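Local coordinates for D-mannose isomerase (Marinomonas mediterranea, PDB 5X32), which catalyses the reversible isomerization of D-mannose to D-fructose, and less efficiently that of D-lyxose to D-xylulose, at residues F37-G42 against D368-P373; D46-H51 against L99-T104; N124-G129 against D188-P193; A182-F187 against L260-R265. One frame throughout, in Å; residues are numbered along the deposited sequence.

Contact 1: residues F37-G42 against D368-P373; sequences FFKDDG and DNNKSP
Two loops from near opposite ends of the sequence run antiparallel and meet through one bridge, Phe38 with Ser372. Phe38 N donates to Ser372 O over 2.9 Å from above the carbonyl plane, whereas the return bond from Ser372 N to Phe38 O is almost straight at 174° and lies on a lone pair. Two residues on, Asp40 N reaches Asn369 O at 2.7 Å. Lys371 binds the turn Lys39-Gly42 with its side chain. CG stands anti to the backbone N, and CB rests 3.4 Å from Asp40 OD1, with Lys39 O close by. Bends at the next three torsions curl the chain back along Asp40 to its carbonyl: CD passes 4.0 Å from Asp40 OD1, CE lies against Asp40 CA and O, and NZ ends on Asp40 O at 2.5 Å, in the carbonyl plane and on a lone pair. The same ammonium is shared with Asp350, in a salt bridge, and with Gly354 O, so several acceptors fix its position. Asp40 turns its other oxygen, OD2, to Gln366, with its carboxylate plane nearly perpendicular (87°) to the Asn369 amide. Lys39 crosses that amide obliquely, CE lying 3.2 Å from Asn369 OD1, and its NZ makes a weak bond to Asn370 OD1 and a cation-pi contact with Tyr45. Beyond the bridge, the Phe37 ring sets one face over Pro373. Lys371 and Ser372 both face Phe38, which makes this a classic beta bulge; it joins the loop after helix 9-23 to the loop before helix 379-390, and brings together the N- and C-terminal parts of the chain in the (alpha/alpha)6 barrel.

Contact 2: residues D46-H51 against L99-T104; sequences DPNTRH and LLDGGT
Leu99 and His51 cross at about a right angle on one face of a short antiparallel strand pair, with Leu99 CD1 3.4 Å from His51 CD2. Both side chains leave with CG anti to the backbone N, and the bend of Leu99 at chi2 (71°) brings CD1 toward the histidine and Arg50 O. Thr49 joins this face obliquely through CG2, 4.2 Å from Leu99 CD1. On the other face, Leu100 holds CG in the crowded position between N and the carbonyl carbon (chi1 60°), which places CD1 3.8 Å from Arg50 CB. Between the faces, Arg50 N donates to Leu100 O (2.9 Å) and Leu100 N to Arg50 O. At the strand end, Asp101 crosses Asn48 obliquely, OD1 3.2 Å from Asn48 CB, their flat groups only 21° apart. An alanine here would remove the carboxylate that lies against Asn48 CB and would probably leave this end of the strand pair less well packed. Arg50 NH2 bonds Pro47 O in the guanidinium plane and salt-bridges Asp29. Strand 49-51 edges its sheet and leads into helix 52-69, where His51 caps Val53 N; strand 104-111 flanks Leu99, and Tyr84 of helix 72-89 packs on both Leu100 and Arg50.

Contact 3: residues N124-G129 against D188-P193; sequences NALQIG and DATQNP
Leu126 carries most of this small surface contact. Its CG lies anti to the backbone N (chi1 -178°), and a bend at chi2 (68°) sends CD2 alone across to the neighbouring helix end. There the methyl meets Ala189 O at 3.2 Å and also packs on Ala189 CB and Thr190 CG2. Thr190 comes at about a right angle to the leucine: CG2 sits beside its own backbone N and faces Leu126, while OG1 takes the crowded position between N and C. That orientation turns the hydroxyl to Ala186 O and lets it accept from Asn192 N at 3.2 Å, an ST turn. Gln127 has CG nearly eclipsing the backbone N (chi1 -20°) and then runs extended, so CG lies 4.0 Å and OE1 3.8 Å from Ala189 CB, without a hydrogen bond. An alanine here would remove the amide arm and is likely to leave Ala189 CB with less packing from helix 112-127. Ala133 of helix 133-147 also touches Leu126. Helix 112-127 closes in a Schellman motif, where Gly129 has positive phi and its N donates to Leu126 O (2.8 Å); the contact joins the C-terminal ends of two successive inner helices of an (alpha/alpha)6 barrel.

Contact 4: residues A182-F187 against L260-R265; sequences ALMSAF and LMLDKR
Helices 173-190 and 249-265 are consecutive inner helices of the (alpha/alpha)6 barrel, running the same way as the inner helices of this fold do. Their short segments cross at 29°, with axes 11.5 Å apart, and long side chains must bridge the separation. Met184 does most of this. It is buried, leaves its helix with CG anti to the carbonyl carbon, stays extended to SD, and then bends at chi3 (64°), so that CE turns in between Met261 and Arg265. SD lies 3.5 Å from Leu262 CD2, and CG lies beside the same methyl. CE meets Met261 CB at 3.3 Å. Its closest partner across the contact is Arg265 NE, 2.9 Å from Met184 CE. Met261 repeats the conformation of Met184 almost exactly and crosses it obliquely. The tight part is a methyl and thioether among aliphatic groups and the edge of a guanidinium, with no hydrogen bond between the segments. Leu196 of helix 193-212 touches both Leu262 and Phe187 from outside the pair, while Leu323 of helix 311-328 packs on Met261.

The looser part is the Phe187 edge and the outer end of the guanidinium, so Arg265 belongs to both. Phe187 presents only a ring edge to the arginine, CD2 standing 4.4 Å from Arg265 CD. The arginine chain is extended from CG to NE, and its NH1 forms a salt bridge with Asp188, while NH2 comes near the like-charged Lys390 NZ. Its guanidinium receives methyls in its own plane rather than over a face: both Met184 CE and Met261 CE lie at its edge.

Contact 1 spans most of the chain, and the other three are nested inside the loop it closes. Of these, contact 2 comes first along the sequence and is complete before contacts 3 and 4, whose segments alternate. Contacts 1 and 2 lie with centres about 17 Å apart and touch where the Phe37 ring meets the backbone at Asp46 and Thr49. Contacts 3 and 4 share helix 173-190, their centres are about 12 Å apart, and the salt bridge from Asp188 to Arg265 links them, so three successive inner helices are connected side by side. Contact 4 lies across the chain's centre from contacts 1 and 2. The monomer thus has two separate clusters, one at the loops and sheet edge, the other at the C-terminal ends of inner helices.

Contact 1: residues F37-G42 against D368-P373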
loop_
_atom_site.group_PDB
_atom_site.type_symbol
_atom_site.label_atom_id
_atom_site.label_comp_id
_atom_site.label_asym_id
_atom_site.label_seq_id
_atom_site.Cartn_x
_atom_site.Cartn_y
_atom_site.Cartn_z
ATOM N N PHE A 37 -14.770 -7.052 -6.277
ATOM C CA PHE A 37 -15.795 -6.202 -5.696
ATOM C C PHE A 37 -16.643 -6.998 -4.711
ATOM O O PHE A 37 -17.521 -7.773 -5.099
ATOM C CB PHE A 37 -16.682 -5.595 -6.786
ATOM C CG PHE A 37 -16.015 -4.516 -7.606
ATOM C CD1 PHE A 37 -15.168 -4.841 -8.662
ATOM C CD2 PHE A 37 -16.280 -3.170 -7.355
ATOM C CE1 PHE A 37 -14.580 -3.847 -9.433
ATOM C CE2 PHE A 37 -15.696 -2.168 -8.118
ATOM C CZ PHE A 37 -14.854 -2.503 -9.158
ATOM N N PHE A 38 -16.423 -6.752 -3.426
ATOM C CA PHE A 38 -17.036 -7.579 -2.411
ATOM C C PHE A 38 -17.916 -6.770 -1.481
ATOM O O PHE A 38 -17.558 -5.675 -1.030
ATOM C CB PHE A 38 -15.953 -8.297 -1.613
ATOM C CG PHE A 38 -15.030 -9.113 -2.461
ATOM C CD1 PHE A 38 -15.345 -10.415 -2.799
ATOM C CD2 PHE A 38 -13.855 -8.568 -2.947
ATOM C CE1 PHE A 38 -14.508 -11.165 -3.593
ATOM C CE2 PHE A 38 -13.000 -9.318 -3.740
ATOM C CZ PHE A 38 -13.333 -10.617 -4.059
ATOM N N LYS A 39 -19.057 -7.364 -1.173
ATOM C CA LYS A 39 -19.997 -6.832 -0.217
ATOM C C LYS A 39 -19.492 -7.173 1.180
ATOM O O LYS A 39 -18.604 -8.012 1.323
ATOM C CB LYS A 39 -21.374 -7.448 -0.485
ATOM C CG LYS A 39 -22.496 -6.458 -0.615
ATOM C CD LYS A 39 -22.460 -5.691 -1.910
ATOM C CE LYS A 39 -23.253 -4.410 -1.743
ATOM N NZ LYS A 39 -23.527 -3.749 -3.032
ATOM N N ASP A 40 -20.033 -6.533 2.209
ATOM C CA ASP A 40 -19.644 -6.886 3.575
ATOM C C ASP A 40 -19.740 -8.389 3.854
ATOM O O ASP A 40 -18.875 -8.956 4.525
ATOM C CB ASP A 40 -20.478 -6.135 4.620
ATOM C CG ASP A 40 -20.136 -4.635 4.715
ATOM O OD1 ASP A 40 -19.013 -4.229 4.330
ATOM O OD2 ASP A 40 -20.989 -3.868 5.226
ATOM N N ASP A 41 -20.797 -9.022 3.335
ATOM C CA ASP A 41 -21.112 -10.425 3.633
ATOM C C ASP A 41 -20.238 -11.420 2.844
ATOM O O ASP A 41 -20.232 -12.618 3.127
ATOM C CB ASP A 41 -22.594 -10.677 3.335
ATOM C CG ASP A 41 -22.937 -10.538 1.821
ATOM O OD1 ASP A 41 -22.008 -10.555 0.979
ATOM O OD2 ASP A 41 -24.131 -10.390 1.461
ATOM N N GLY A 42 -19.471 -10.898 1.887
ATOM C CA GLY A 42 -18.601 -11.699 1.047
ATOM C C GLY A 42 -19.068 -11.798 -0.392
ATOM O O GLY A 42 -18.344 -12.320 -1.258
ATOM N N ASP A 368 -21.878 2.448 3.645
ATOM C CA ASP A 368 -22.624 1.402 2.973
ATOM C C ASP A 368 -22.018 0.020 3.250
ATOM O O ASP A 368 -21.174 -0.137 4.143
ATOM C CB ASP A 368 -22.703 1.672 1.466
ATOM C CG ASP A 368 -21.340 1.695 0.792
ATOM O OD1 ASP A 368 -20.392 1.037 1.279
ATOM O OD2 ASP A 368 -21.221 2.369 -0.257
ATOM N N ASN A 369 -22.426 -0.974 2.463
ATOM C CA ASN A 369 -21.977 -2.338 2.713
ATOM C C ASN A 369 -20.987 -2.858 1.666
ATOM O O ASN A 369 -20.898 -4.069 1.409
ATOM C CB ASN A 369 -23.187 -3.268 2.818
ATOM C CG ASN A 369 -23.972 -3.359 1.523
ATOM O OD1 ASN A 369 -23.966 -2.430 0.707
ATOM N ND2 ASN A 369 -24.654 -4.486 1.322
ATOM N N ASN A 370 -20.245 -1.936 1.060
ATOM C CA ASN A 370 -19.149 -2.307 0.178
ATOM C C ASN A 370 -17.814 -2.495 0.895
ATOM O O ASN A 370 -16.976 -1.602 0.894
ATOM C CB ASN A 370 -19.006 -1.279 -0.944
ATOM C CG ASN A 370 -20.144 -1.368 -1.951
ATOM O OD1 ASN A 370 -20.823 -2.383 -2.025
ATOM N ND2 ASN A 370 -20.323 -0.331 -2.756
ATOM N N LYS A 371 -17.619 -3.677 1.477
ATOM C CA LYS A 371 -16.372 -4.028 2.165
ATOM C C LYS A 371 -15.115 -3.746 1.311
ATOM O O LYS A 371 -14.222 -3.027 1.750
ATOM C CB LYS A 371 -16.419 -5.516 2.573
ATOM C CG LYS A 371 -15.246 -6.057 3.414
ATOM C CD LYS A 371 -15.498 -5.956 4.913
ATOM C CE LYS A 371 -16.778 -6.662 5.362
ATOM N NZ LYS A 371 -16.702 -8.151 5.548
ATOM N N SER A 372 -15.064 -4.291 0.090
ATOM C CA SER A 372 -13.884 -4.149 -0.758
ATOM C C SER A 372 -14.178 -3.951 -2.246
ATOM O O SER A 372 -14.175 -4.906 -3.010
ATOM C CB SER A 372 -12.985 -5.365 -0.607
ATOM O OG SER A 372 -12.628 -5.564 0.738
ATOM N N PRO A 373 -14.355 -2.698 -2.677
ATOM C CA PRO A 373 -14.454 -2.396 -4.112
ATOM C C PRO A 373 -13.085 -2.590 -4.768
ATOM O O PRO A 373 -12.150 -2.955 -4.058
ATOM C CB PRO A 373 -14.898 -0.933 -4.130
ATOM C CG PRO A 373 -14.391 -0.383 -2.839
ATOM C CD PRO A 373 -14.423 -1.488 -1.839
HETATM O O HOH W 1 -23.467 -7.389 2.850
#

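Contact 2: residues D46-H51 against L99-T104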
loop_
_atom_site.group_PDB
_atom_site.type_symbol
_atom_site.label_atom_id
_atom_site.label_comp_id
_atom_site.label_asym_id
_atom_site.label_seq_id
_atom_site.Cartn_x
_atom_site.Cartn_y
_atom_site.Cartn_z
ATOM N N ASP A 46 -19.769 -7.158 -8.282
ATOM C CA ASP A 46 -19.403 -6.823 -9.659
ATOM C C ASP A 46 -18.273 -7.760 -10.086
ATOM O O ASP A 46 -17.088 -7.470 -9.809
ATOM C CB ASP A 46 -18.957 -5.361 -9.769
ATOM C CG ASP A 46 -18.566 -4.962 -11.183
ATOM O OD1 ASP A 46 -18.262 -5.857 -12.015
ATOM O OD2 ASP A 46 -18.539 -3.735 -11.458
ATOM N N PRO A 47 -18.622 -8.830 -10.839
ATOM C CA PRO A 47 -17.706 -9.921 -11.210
ATOM C C PRO A 47 -16.940 -9.648 -12.494
ATOM O O PRO A 47 -15.995 -10.368 -12.822
ATOM C CB PRO A 47 -18.646 -11.101 -11.425
ATOM C CG PRO A 47 -19.893 -10.464 -11.933
ATOM C CD PRO A 47 -20.016 -9.144 -11.203
ATOM N N ASN A 48 -17.284 -8.568 -13.175
ATOM C CA ASN A 48 -16.638 -8.297 -14.436
ATOM C C ASN A 48 -15.535 -7.260 -14.367
ATOM O O ASN A 48 -14.426 -7.508 -14.815
ATOM C CB ASN A 48 -17.689 -7.842 -15.449
ATOM C CG ASN A 48 -18.726 -8.907 -15.720
ATOM O OD1 ASN A 48 -18.398 -10.095 -15.855
ATOM N ND2 ASN A 48 -19.978 -8.492 -15.819
ATOM N N THR A 49 -15.813 -6.127 -13.743
ATOM C CA THR A 49 -14.839 -5.057 -13.731
ATOM C C THR A 49 -13.612 -5.430 -12.925
ATOM O O THR A 49 -13.701 -5.866 -11.785
ATOM C CB THR A 49 -15.464 -3.784 -13.188
ATOM O OG1 THR A 49 -16.586 -3.451 -14.010
ATOM C CG2 THR A 49 -14.468 -2.629 -13.224
ATOM N N ARG A 50 -12.456 -5.256 -13.541
ATOM C CA ARG A 50 -11.209 -5.537 -12.874
ATOM C C ARG A 50 -10.175 -4.458 -13.063
ATOM O O ARG A 50 -10.070 -3.817 -14.121
ATOM C CB ARG A 50 -10.665 -6.894 -13.297
ATOM C CG ARG A 50 -11.461 -7.974 -12.615
ATOM C CD ARG A 50 -11.414 -9.286 -13.295
ATOM N NE ARG A 50 -12.662 -10.003 -13.059
ATOM C CZ ARG A 50 -12.734 -11.316 -12.907
ATOM N NH1 ARG A 50 -11.625 -12.043 -12.937
ATOM N NH2 ARG A 50 -13.908 -11.888 -12.701
ATOM N N HIS A 51 -9.417 -4.274 -11.992
ATOM C CA HIS A 51 -8.450 -3.198 -11.903
ATOM C C HIS A 51 -7.079 -3.770 -11.616
ATOM O O HIS A 51 -6.930 -4.683 -10.798
ATOM C CB HIS A 51 -8.847 -2.214 -10.804
ATOM C CG HIS A 51 -8.112 -0.916 -10.859
ATOM N ND1 HIS A 51 -6.757 -0.817 -10.626
ATOM C CD2 HIS A 51 -8.547 0.342 -11.105
ATOM C CE1 HIS A 51 -6.382 0.443 -10.757
ATOM N NE2 HIS A 51 -7.449 1.168 -11.041
ATOM N N LEU A 99 -7.789 -0.706 -16.437
ATOM C CA LEU A 99 -9.135 -1.146 -16.093
ATOM C C LEU A 99 -9.789 -1.933 -17.228
ATOM O O LEU A 99 -9.694 -1.549 -18.399
ATOM C CB LEU A 99 -9.998 0.063 -15.747
ATOM C CG LEU A 99 -11.227 -0.262 -14.911
ATOM C CD1 LEU A 99 -10.799 -0.639 -13.492
ATOM C CD2 LEU A 99 -12.206 0.884 -14.919
ATOM N N LEU A 100 -10.518 -2.990 -16.892
ATOM C CA LEU A 100 -11.075 -3.838 -17.943
ATOM C C LEU A 100 -12.383 -4.510 -17.539
ATOM O O LEU A 100 -12.614 -4.785 -16.364
ATOM C CB LEU A 100 -10.023 -4.885 -18.354
ATOM C CG LEU A 100 -9.517 -5.863 -17.282
ATOM C CD1 LEU A 100 -10.459 -7.064 -17.093
ATOM C CD2 LEU A 100 -8.094 -6.328 -17.546
ATOM N N ASP A 101 -13.227 -4.793 -18.527
ATOM C CA ASP A 101 -14.482 -5.525 -18.325
ATOM C C ASP A 101 -14.523 -6.666 -19.321
ATOM O O ASP A 101 -14.667 -6.430 -20.518
ATOM C CB ASP A 101 -15.701 -4.605 -18.523
ATOM C CG ASP A 101 -17.045 -5.301 -18.227
ATOM O OD1 ASP A 101 -17.111 -6.545 -18.312
ATOM O OD2 ASP A 101 -18.051 -4.600 -17.942
ATOM N N GLY A 102 -14.420 -7.893 -18.821
ATOM C CA GLY A 102 -14.381 -9.062 -19.673
ATOM C C GLY A 102 -13.259 -9.007 -20.695
ATOM O O GLY A 102 -12.087 -8.811 -20.351
ATOM N N GLY A 103 -13.612 -9.156 -21.967
ATOM C CA GLY A 103 -12.602 -9.141 -22.998
ATOM C C GLY A 103 -12.327 -7.741 -23.503
ATOM O O GLY A 103 -11.501 -7.554 -24.395
ATOM N N THR A 104 -13.014 -6.756 -22.931
ATOM C CA THR A 104 -12.831 -5.361 -23.315
ATOM C C THR A 104 -11.953 -4.560 -22.338
ATOM O O THR A 104 -12.117 -4.639 -21.125
ATOM C CB THR A 104 -14.186 -4.652 -23.435
ATOM O OG1 THR A 104 -14.996 -5.334 -24.394
ATOM C CG2 THR A 104 -14.000 -3.212 -23.875
#

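Contact 3: residues N124-G129 against D188-P193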
loop_
_atom_site.group_PDB
_atom_site.type_symbol
_atom_site.label_atom_id
_atom_site.label_comp_id
_atom_site.label_asym_id
_atom_site.label_seq_id
_atom_site.Cartn_x
_atom_site.Cartn_y
_atom_site.Cartn_z
ATOM N N ASN A 124 6.819 -10.901 -5.272
ATOM C CA ASN A 124 6.199 -11.983 -4.524
ATOM C C ASN A 124 6.182 -13.306 -5.306
ATOM O O ASN A 124 6.411 -14.398 -4.734
ATOM C CB ASN A 124 4.801 -11.564 -4.093
ATOM C CG ASN A 124 4.838 -10.712 -2.842
ATOM O OD1 ASN A 124 4.810 -11.234 -1.728
ATOM N ND2 ASN A 124 4.961 -9.391 -3.019
ATOM N N ALA A 125 5.941 -13.203 -6.613
ATOM C CA ALA A 125 6.036 -14.367 -7.491
ATOM C C ALA A 125 7.402 -15.022 -7.330
ATOM O O ALA A 125 7.504 -16.231 -7.131
ATOM C CB ALA A 125 5.800 -13.979 -8.943
ATOM N N LEU A 126 8.449 -14.213 -7.431
ATOM C CA LEU A 126 9.802 -14.715 -7.286
ATOM C C LEU A 126 10.010 -15.426 -5.957
ATOM O O LEU A 126 10.523 -16.549 -5.943
ATOM C CB LEU A 126 10.822 -13.586 -7.421
ATOM C CG LEU A 126 12.272 -14.061 -7.331
ATOM C CD1 LEU A 126 12.594 -14.895 -8.527
ATOM C CD2 LEU A 126 13.238 -12.907 -7.208
ATOM N N GLN A 127 9.594 -14.797 -4.855
ATOM C CA GLN A 127 9.899 -15.372 -3.552
ATOM C C GLN A 127 9.129 -16.657 -3.354
ATOM O O GLN A 127 9.517 -17.436 -2.498
ATOM C CB GLN A 127 9.568 -14.458 -2.374
ATOM C CG GLN A 127 9.435 -13.015 -2.711
ATOM C CD GLN A 127 9.650 -12.111 -1.505
ATOM O OE1 GLN A 127 10.773 -11.937 -1.006
ATOM N NE2 GLN A 127 8.540 -11.724 -0.893
ATOM N N ILE A 128 8.008 -16.859 -4.058
ATOM C CA ILE A 128 7.351 -18.178 -3.962
ATOM C C ILE A 128 7.844 -19.185 -5.044
ATOM O O ILE A 128 7.287 -20.283 -5.212
ATOM C CB ILE A 128 5.794 -18.098 -4.040
ATOM C CG1 ILE A 128 5.292 -17.433 -5.325
ATOM C CG2 ILE A 128 5.229 -17.371 -2.849
ATOM C CD1 ILE A 128 3.765 -17.518 -5.499
ATOM N N GLY A 129 8.895 -18.804 -5.763
ATOM C CA GLY A 129 9.644 -19.730 -6.589
ATOM C C GLY A 129 9.476 -19.656 -8.097
ATOM O O GLY A 129 10.014 -20.496 -8.826
ATOM N N ASP A 188 14.672 -7.340 -1.574
ATOM C CA ASP A 188 14.633 -8.517 -0.710
ATOM C C ASP A 188 14.565 -9.803 -1.536
ATOM O O ASP A 188 15.221 -10.802 -1.222
ATOM C CB ASP A 188 13.435 -8.467 0.241
ATOM C CG ASP A 188 13.597 -7.458 1.367
ATOM O OD1 ASP A 188 14.691 -6.865 1.547
ATOM O OD2 ASP A 188 12.603 -7.282 2.101
ATOM N N ALA A 189 13.775 -9.766 -2.604
ATOM C CA ALA A 189 13.551 -10.949 -3.408
ATOM C C ALA A 189 14.751 -11.318 -4.274
ATOM O O ALA A 189 14.967 -12.504 -4.569
ATOM C CB ALA A 189 12.317 -10.756 -4.285
ATOM N N THR A 190 15.519 -10.311 -4.692
ATOM C CA THR A 190 16.565 -10.514 -5.694
ATOM C C THR A 190 17.950 -10.180 -5.183
ATOM O O THR A 190 18.945 -10.624 -5.747
ATOM C CB THR A 190 16.342 -9.641 -6.955
ATOM O OG1 THR A 190 16.460 -8.248 -6.618
ATOM C CG2 THR A 190 14.992 -9.924 -7.590
ATOM N N GLN A 191 18.003 -9.366 -4.138
ATOM C CA GLN A 191 19.266 -8.863 -3.591
ATOM C C GLN A 191 20.023 -7.949 -4.561
ATOM O O GLN A 191 21.117 -7.494 -4.248
ATOM C CB GLN A 191 20.155 -10.026 -3.135
ATOM C CG GLN A 191 19.629 -10.705 -1.881
ATOM C CD GLN A 191 19.587 -9.742 -0.704
ATOM O OE1 GLN A 191 20.548 -9.010 -0.453
ATOM N NE2 GLN A 191 18.461 -9.716 0.005
ATOM N N ASN A 192 19.452 -7.692 -5.738
ATOM C CA ASN A 192 20.035 -6.734 -6.684
ATOM C C ASN A 192 20.030 -5.313 -6.105
ATOM O O ASN A 192 19.011 -4.626 -6.131
ATOM C CB ASN A 192 19.271 -6.799 -8.016
ATOM C CG ASN A 192 19.802 -5.824 -9.062
ATOM O OD1 ASN A 192 20.732 -5.039 -8.819
ATOM N ND2 ASN A 192 19.200 -5.873 -10.244
ATOM N N PRO A 193 21.196 -4.843 -5.648
ATOM C CA PRO A 193 21.363 -3.575 -4.917
ATOM C C PRO A 193 20.968 -2.320 -5.700
ATOM O O PRO A 193 20.877 -1.221 -5.133
ATOM C CB PRO A 193 22.857 -3.562 -4.592
ATOM C CG PRO A 193 23.480 -4.366 -5.659
ATOM C CD PRO A 193 22.488 -5.446 -6.005
#

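Contact 4: residues A182-F187 against L260-R265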
loop_
_atom_site.group_PDB
_atom_site.type_symbol
_atom_site.label_atom_id
_atom_site.label_comp_id
_atom_site.label_asym_id
_atom_site.label_seq_id
_atom_site.Cartn_x
_atom_site.Cartn_y
_atom_site.Cartn_z
ATOM N N ALA A 182 7.913 -0.960 -3.461
ATOM C CA ALA A 182 7.982 -2.068 -4.389
ATOM C C ALA A 182 9.426 -2.448 -4.597
ATOM O O ALA A 182 9.780 -3.635 -4.574
ATOM C CB ALA A 182 7.327 -1.696 -5.717
ATOM N N LEU A 183 10.267 -1.432 -4.750
ATOM C CA LEU A 183 11.688 -1.661 -4.993
ATOM C C LEU A 183 12.392 -2.265 -3.774
ATOM O O LEU A 183 13.354 -3.026 -3.952
ATOM C CB LEU A 183 12.367 -0.373 -5.418
ATOM C CG LEU A 183 11.902 0.061 -6.806
ATOM C CD1 LEU A 183 12.429 1.438 -7.111
ATOM C CD2 LEU A 183 12.361 -0.925 -7.855
ATOM N N MET A 184 11.941 -1.938 -2.553
ATOM C CA MET A 184 12.440 -2.691 -1.395
ATOM C C MET A 184 12.052 -4.176 -1.454
ATOM O O MET A 184 12.858 -5.062 -1.121
ATOM C CB MET A 184 11.926 -2.103 -0.097
ATOM C CG MET A 184 12.621 -0.823 0.294
ATOM S SD MET A 184 11.886 -0.113 1.762
ATOM C CE MET A 184 12.276 -1.419 2.882
ATOM N N SER A 185 10.823 -4.452 -1.892
ATOM C CA SER A 185 10.385 -5.838 -2.035
ATOM C C SER A 185 11.264 -6.559 -3.065
ATOM O O SER A 185 11.627 -7.741 -2.910
ATOM C CB SER A 185 8.918 -5.897 -2.455
ATOM O OG SER A 185 8.449 -7.234 -2.525
ATOM N N ALA A 186 11.622 -5.817 -4.108
ATOM C CA ALA A 186 12.439 -6.349 -5.184
ATOM C C ALA A 186 13.841 -6.641 -4.667
ATOM O O ALA A 186 14.415 -7.680 -4.972
ATOM C CB ALA A 186 12.490 -5.371 -6.352
ATOM N N PHE A 187 14.402 -5.715 -3.901
ATOM C CA PHE A 187 15.709 -5.949 -3.302
ATOM C C PHE A 187 15.714 -7.163 -2.374
ATOM O O PHE A 187 16.675 -7.909 -2.345
ATOM C CB PHE A 187 16.208 -4.720 -2.552
ATOM C CG PHE A 187 17.461 -4.975 -1.772
ATOM C CD1 PHE A 187 18.662 -5.180 -2.430
ATOM C CD2 PHE A 187 17.448 -5.017 -0.391
ATOM C CE1 PHE A 187 19.828 -5.421 -1.721
ATOM C CE2 PHE A 187 18.616 -5.253 0.321
ATOM C CZ PHE A 187 19.803 -5.455 -0.346
ATOM N N LEU A 260 11.824 3.473 8.187
ATOM C CA LEU A 260 12.404 2.575 9.186
ATOM C C LEU A 260 12.797 1.246 8.529
ATOM O O LEU A 260 13.830 0.631 8.853
ATOM C CB LEU A 260 11.433 2.381 10.358
ATOM C CG LEU A 260 11.141 3.724 11.040
ATOM C CD1 LEU A 260 10.181 3.624 12.188
ATOM C CD2 LEU A 260 12.418 4.374 11.513
ATOM N N MET A 261 11.992 0.827 7.565
ATOM C CA MET A 261 12.300 -0.370 6.806
ATOM C C MET A 261 13.623 -0.203 6.011
ATOM O O MET A 261 14.436 -1.120 5.936
ATOM C CB MET A 261 11.129 -0.688 5.893
ATOM C CG MET A 261 9.911 -1.251 6.605
ATOM S SD MET A 261 8.578 -1.570 5.427
ATOM C CE MET A 261 9.300 -2.852 4.388
ATOM N N LEU A 262 13.840 0.979 5.451
ATOM C CA LEU A 262 15.078 1.285 4.756
ATOM C C LEU A 262 16.230 1.395 5.751
ATOM O O LEU A 262 17.352 1.004 5.469
ATOM C CB LEU A 262 14.932 2.591 3.993
ATOM C CG LEU A 262 14.234 2.457 2.651
ATOM C CD1 LEU A 262 14.115 3.825 2.028
ATOM C CD2 LEU A 262 14.980 1.493 1.739
ATOM N N ASP A 263 15.936 1.908 6.936
ATOM C CA ASP A 263 16.950 2.098 7.955
ATOM C C ASP A 263 17.453 0.755 8.464
ATOM O O ASP A 263 18.537 0.688 9.053
ATOM C CB ASP A 263 16.425 2.949 9.111
ATOM C CG ASP A 263 17.541 3.515 9.960
ATOM O OD1 ASP A 263 18.711 3.430 9.525
ATOM O OD2 ASP A 263 17.249 4.086 11.030
ATOM N N LYS A 264 16.681 -0.318 8.281
ATOM C CA LYS A 264 17.241 -1.594 8.710
ATOM C C LYS A 264 18.000 -2.244 7.565
ATOM O O LYS A 264 18.938 -3.001 7.794
ATOM C CB LYS A 264 16.136 -2.540 9.201
ATOM C CG LYS A 264 16.290 -4.069 8.885
ATOM C CD LYS A 264 17.540 -4.824 9.384
ATOM C CE LYS A 264 17.314 -6.339 9.332
ATOM N NZ LYS A 264 16.971 -6.826 7.920
ATOM N N ARG A 265 17.691 -1.876 6.333
ATOM C CA ARG A 265 18.397 -2.483 5.212
ATOM C C ARG A 265 19.691 -1.757 4.896
ATOM O O ARG A 265 20.751 -2.371 4.786
ATOM C CB ARG A 265 17.494 -2.528 3.982
ATOM C CG ARG A 265 16.149 -3.096 4.307
ATOM C CD ARG A 265 15.293 -3.387 3.092
ATOM N NE ARG A 265 13.939 -3.729 3.505
ATOM C CZ ARG A 265 13.601 -4.832 4.164
ATOM N NH1 ARG A 265 14.520 -5.728 4.493
ATOM N NH2 ARG A 265 12.334 -5.044 4.495
#